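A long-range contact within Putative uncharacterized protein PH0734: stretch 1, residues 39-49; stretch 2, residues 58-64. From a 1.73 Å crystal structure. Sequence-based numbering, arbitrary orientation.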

# COMPACT_ATOMS: atom_id res chain seq x y z
N LYS A 39 4.82 12.72 -6.60
CA LYS A 39 5.59 11.86 -7.49
C LYS A 39 4.77 10.67 -7.99
O LYS A 39 5.04 10.13 -9.06
CB LYS A 39 6.90 11.40 -6.85
CG LYS A 39 7.99 12.48 -6.89
CD LYS A 39 9.40 11.91 -6.71
CE LYS A 39 9.77 10.86 -7.77
NZ LYS A 39 9.45 11.25 -9.18
N MET A 40 3.74 10.28 -7.23
CA MET A 40 2.88 9.16 -7.63
C MET A 40 1.86 9.55 -8.68
O MET A 40 1.51 8.74 -9.54
CB MET A 40 2.14 8.58 -6.43
CG MET A 40 3.02 7.87 -5.43
SD MET A 40 2.01 7.47 -3.99
CE MET A 40 3.17 6.52 -3.01
N LEU A 41 1.35 10.78 -8.60
CA LEU A 41 0.29 11.24 -9.49
C LEU A 41 0.17 12.77 -9.48
O LEU A 41 0.15 13.40 -8.42
CB LEU A 41 -1.06 10.63 -9.06
CG LEU A 41 -2.34 11.06 -9.79
CD1 LEU A 41 -2.31 10.67 -11.25
CD2 LEU A 41 -3.58 10.48 -9.11
N ASN A 42 0.08 13.35 -10.67
CA ASN A 42 -0.24 14.77 -10.76
C ASN A 42 -1.49 14.98 -11.61
O ASN A 42 -1.88 14.09 -12.37
CB ASN A 42 0.94 15.59 -11.27
CG ASN A 42 1.27 15.31 -12.71
OD1 ASN A 42 0.59 15.79 -13.62
ND2 ASN A 42 2.34 14.55 -12.93
N LYS A 43 -2.10 16.15 -11.47
CA LYS A 43 -3.42 16.41 -12.05
C LYS A 43 -3.44 16.44 -13.58
O LYS A 43 -4.51 16.56 -14.18
CB LYS A 43 -4.03 17.69 -11.48
CG LYS A 43 -3.38 18.97 -11.98
CD LYS A 43 -3.99 20.18 -11.31
CE LYS A 43 -3.47 21.46 -11.95
NZ LYS A 43 -3.81 22.66 -11.16
N LYS A 44 -2.27 16.35 -14.20
CA LYS A 44 -2.18 16.37 -15.66
C LYS A 44 -1.91 14.99 -16.27
O LYS A 44 -1.91 14.85 -17.49
CB LYS A 44 -1.12 17.39 -16.13
CG LYS A 44 -1.32 18.77 -15.52
CD LYS A 44 -0.43 19.85 -16.14
CE LYS A 44 -0.52 21.12 -15.30
NZ LYS A 44 0.25 22.29 -15.84
N ASP A 45 -1.70 13.98 -15.43
CA ASP A 45 -1.37 12.62 -15.90
C ASP A 45 -2.55 11.94 -16.60
O ASP A 45 -3.70 12.19 -16.25
CB ASP A 45 -0.90 11.74 -14.74
CG ASP A 45 0.49 12.10 -14.23
OD1 ASP A 45 1.33 12.60 -15.02
OD2 ASP A 45 0.76 11.86 -13.04
N GLU A 46 -2.25 11.08 -17.57
CA GLU A 46 -3.27 10.26 -18.19
C GLU A 46 -3.55 9.07 -17.28
O GLU A 46 -2.68 8.22 -17.08
CB GLU A 46 -2.86 9.77 -19.58
CG GLU A 46 -4.01 9.10 -20.33
CD GLU A 46 -3.73 8.90 -21.81
OE1 GLU A 46 -2.57 8.60 -22.17
OE2 GLU A 46 -4.68 9.02 -22.60
N VAL A 47 -4.76 9.03 -16.73
CA VAL A 47 -5.12 8.00 -15.76
C VAL A 47 -6.22 7.12 -16.33
O VAL A 47 -7.19 7.61 -16.91
CB VAL A 47 -5.55 8.62 -14.40
CG1 VAL A 47 -5.73 7.54 -13.36
CG2 VAL A 47 -4.49 9.61 -13.93
N LYS A 48 -6.04 5.81 -16.18
CA LYS A 48 -6.97 4.83 -16.72
C LYS A 48 -7.32 3.83 -15.63
O LYS A 48 -6.59 3.67 -14.65
CB LYS A 48 -6.35 4.11 -17.92
CG LYS A 48 -6.18 4.99 -19.16
CD LYS A 48 -5.38 4.27 -20.23
CE LYS A 48 -4.88 5.23 -21.30
NZ LYS A 48 -3.85 4.57 -22.15
N VAL A 49 -8.45 3.15 -15.79
CA VAL A 49 -8.85 2.12 -14.84
C VAL A 49 -9.11 0.80 -15.56
O VAL A 49 -9.78 0.78 -16.60
CB VAL A 49 -10.06 2.55 -13.97
CG1 VAL A 49 -11.25 2.96 -14.83
CG2 VAL A 49 -10.44 1.45 -12.97
N ILE A 58 -7.74 -1.69 -10.91
CA ILE A 58 -6.35 -1.26 -11.01
C ILE A 58 -6.32 0.11 -11.69
O ILE A 58 -6.90 0.30 -12.76
CB ILE A 58 -5.50 -2.29 -11.82
CG1 ILE A 58 -5.60 -3.70 -11.21
CG2 ILE A 58 -4.03 -1.83 -11.99
CD1 ILE A 58 -5.16 -3.82 -9.75
N ILE A 59 -5.68 1.08 -11.04
CA ILE A 59 -5.57 2.42 -11.60
C ILE A 59 -4.17 2.58 -12.21
O ILE A 59 -3.17 2.39 -11.52
CB ILE A 59 -5.79 3.52 -10.54
CG1 ILE A 59 -7.12 3.32 -9.79
CG2 ILE A 59 -5.69 4.92 -11.17
CD1 ILE A 59 -8.36 3.50 -10.65
N LEU A 60 -4.14 2.91 -13.50
CA LEU A 60 -2.89 3.09 -14.23
C LEU A 60 -2.62 4.57 -14.44
O LEU A 60 -3.52 5.33 -14.79
CB LEU A 60 -2.95 2.38 -15.59
CG LEU A 60 -3.09 0.85 -15.56
CD1 LEU A 60 -4.55 0.44 -15.64
CD2 LEU A 60 -2.27 0.21 -16.68
N VAL A 61 -1.37 4.97 -14.21
CA VAL A 61 -0.94 6.35 -14.42
C VAL A 61 0.09 6.33 -15.53
O VAL A 61 1.16 5.75 -15.38
CB VAL A 61 -0.35 6.97 -13.14
CG1 VAL A 61 0.02 8.43 -13.37
CG2 VAL A 61 -1.34 6.87 -11.98
N ASN A 62 -0.25 6.96 -16.66
CA ASN A 62 0.56 6.91 -17.88
C ASN A 62 0.98 5.47 -18.19
O ASN A 62 2.17 5.17 -18.42
CB ASN A 62 1.75 7.87 -17.78
CG ASN A 62 1.32 9.29 -17.47
OD1 ASN A 62 0.31 9.78 -18.00
ND2 ASN A 62 2.07 9.96 -16.61
N ASP A 63 -0.02 4.59 -18.17
CA ASP A 63 0.07 3.16 -18.51
C ASP A 63 0.82 2.26 -17.51
O ASP A 63 0.97 1.06 -17.75
CB ASP A 63 0.56 2.96 -19.95
CG ASP A 63 -0.32 3.67 -20.96
OD1 ASP A 63 -1.54 3.38 -21.01
OD2 ASP A 63 0.21 4.54 -21.69
N LYS A 64 1.27 2.81 -16.39
CA LYS A 64 1.87 1.96 -15.36
C LYS A 64 0.87 1.71 -14.22
O LYS A 64 0.25 2.64 -13.73
CB LYS A 64 3.20 2.52 -14.85
CG LYS A 64 3.12 3.73 -13.96
CD LYS A 64 4.50 4.36 -13.78
CE LYS A 64 4.39 5.76 -13.19
NZ LYS A 64 3.40 6.61 -13.92
O HOH W 1 2.91 8.01 -11.61
O HOH W 2 -2.73 5.43 -18.11
O HOH W 3 -1.74 6.65 -20.60

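Two antiparallel strands, 47-49 and 58-61, lie side by side with their axes 4.6 Å apart at closest approach, and the loop residues flanking them extend the contact. I58 joins through its backbone: its carbonyl O receives a CA-H...O contact from V49 CA at 3.4 Å, while its side chain makes no close contact with stretch 1. I59 sits opposite V49 in a non-hydrogen-bonded pair, and side chains also meet here; I59 CG2 packs against V47 CG1 at 3.4 Å and I59 CD1 against V49 CG2 at 3.7 Å, spanning two residues of the partner strand. L60 turns to the other face with K48 and forms the hydrogen-bonded pair, K48 N to L60 O at 2.9 Å and L60 N to K48 O at 2.8 Å, both nearly straight. V61 returns to the face of V47, V49 and I59. Its CG1 meets L41 CD1 at 3.9 Å and also lies 3.5 Å from D45 OD2, a carboxylate oxygen already engaged by N42 N at 2.9 Å within the turn from N42 to D45.

At the end of the strand, V61 to K64 form a type I' turn, and N62 adds one more backbone hydrogen bond past the strand ends, its N donating to E46 O at 2.8 Å. The N62 side-chain amide uses both its ends, OD1 accepting from E46 N at 2.9 Å and ND2 donating to D45 OD1 at 3.2 Å, which ties the two turns together. D63 OD1 forms a salt bridge with K48 NZ at 2.8 Å, reached by a lysine chain extended from chi2 to chi4. Water 2 accepts from D63 N at 2.8 Å and lies 3.0 Å from E46 O, bridging the two backbones through solvent. K64 reaches stretch 1 through water 1, which accepts from K64 NZ at 2.7 Å and donates to M40 O at 2.6 Å.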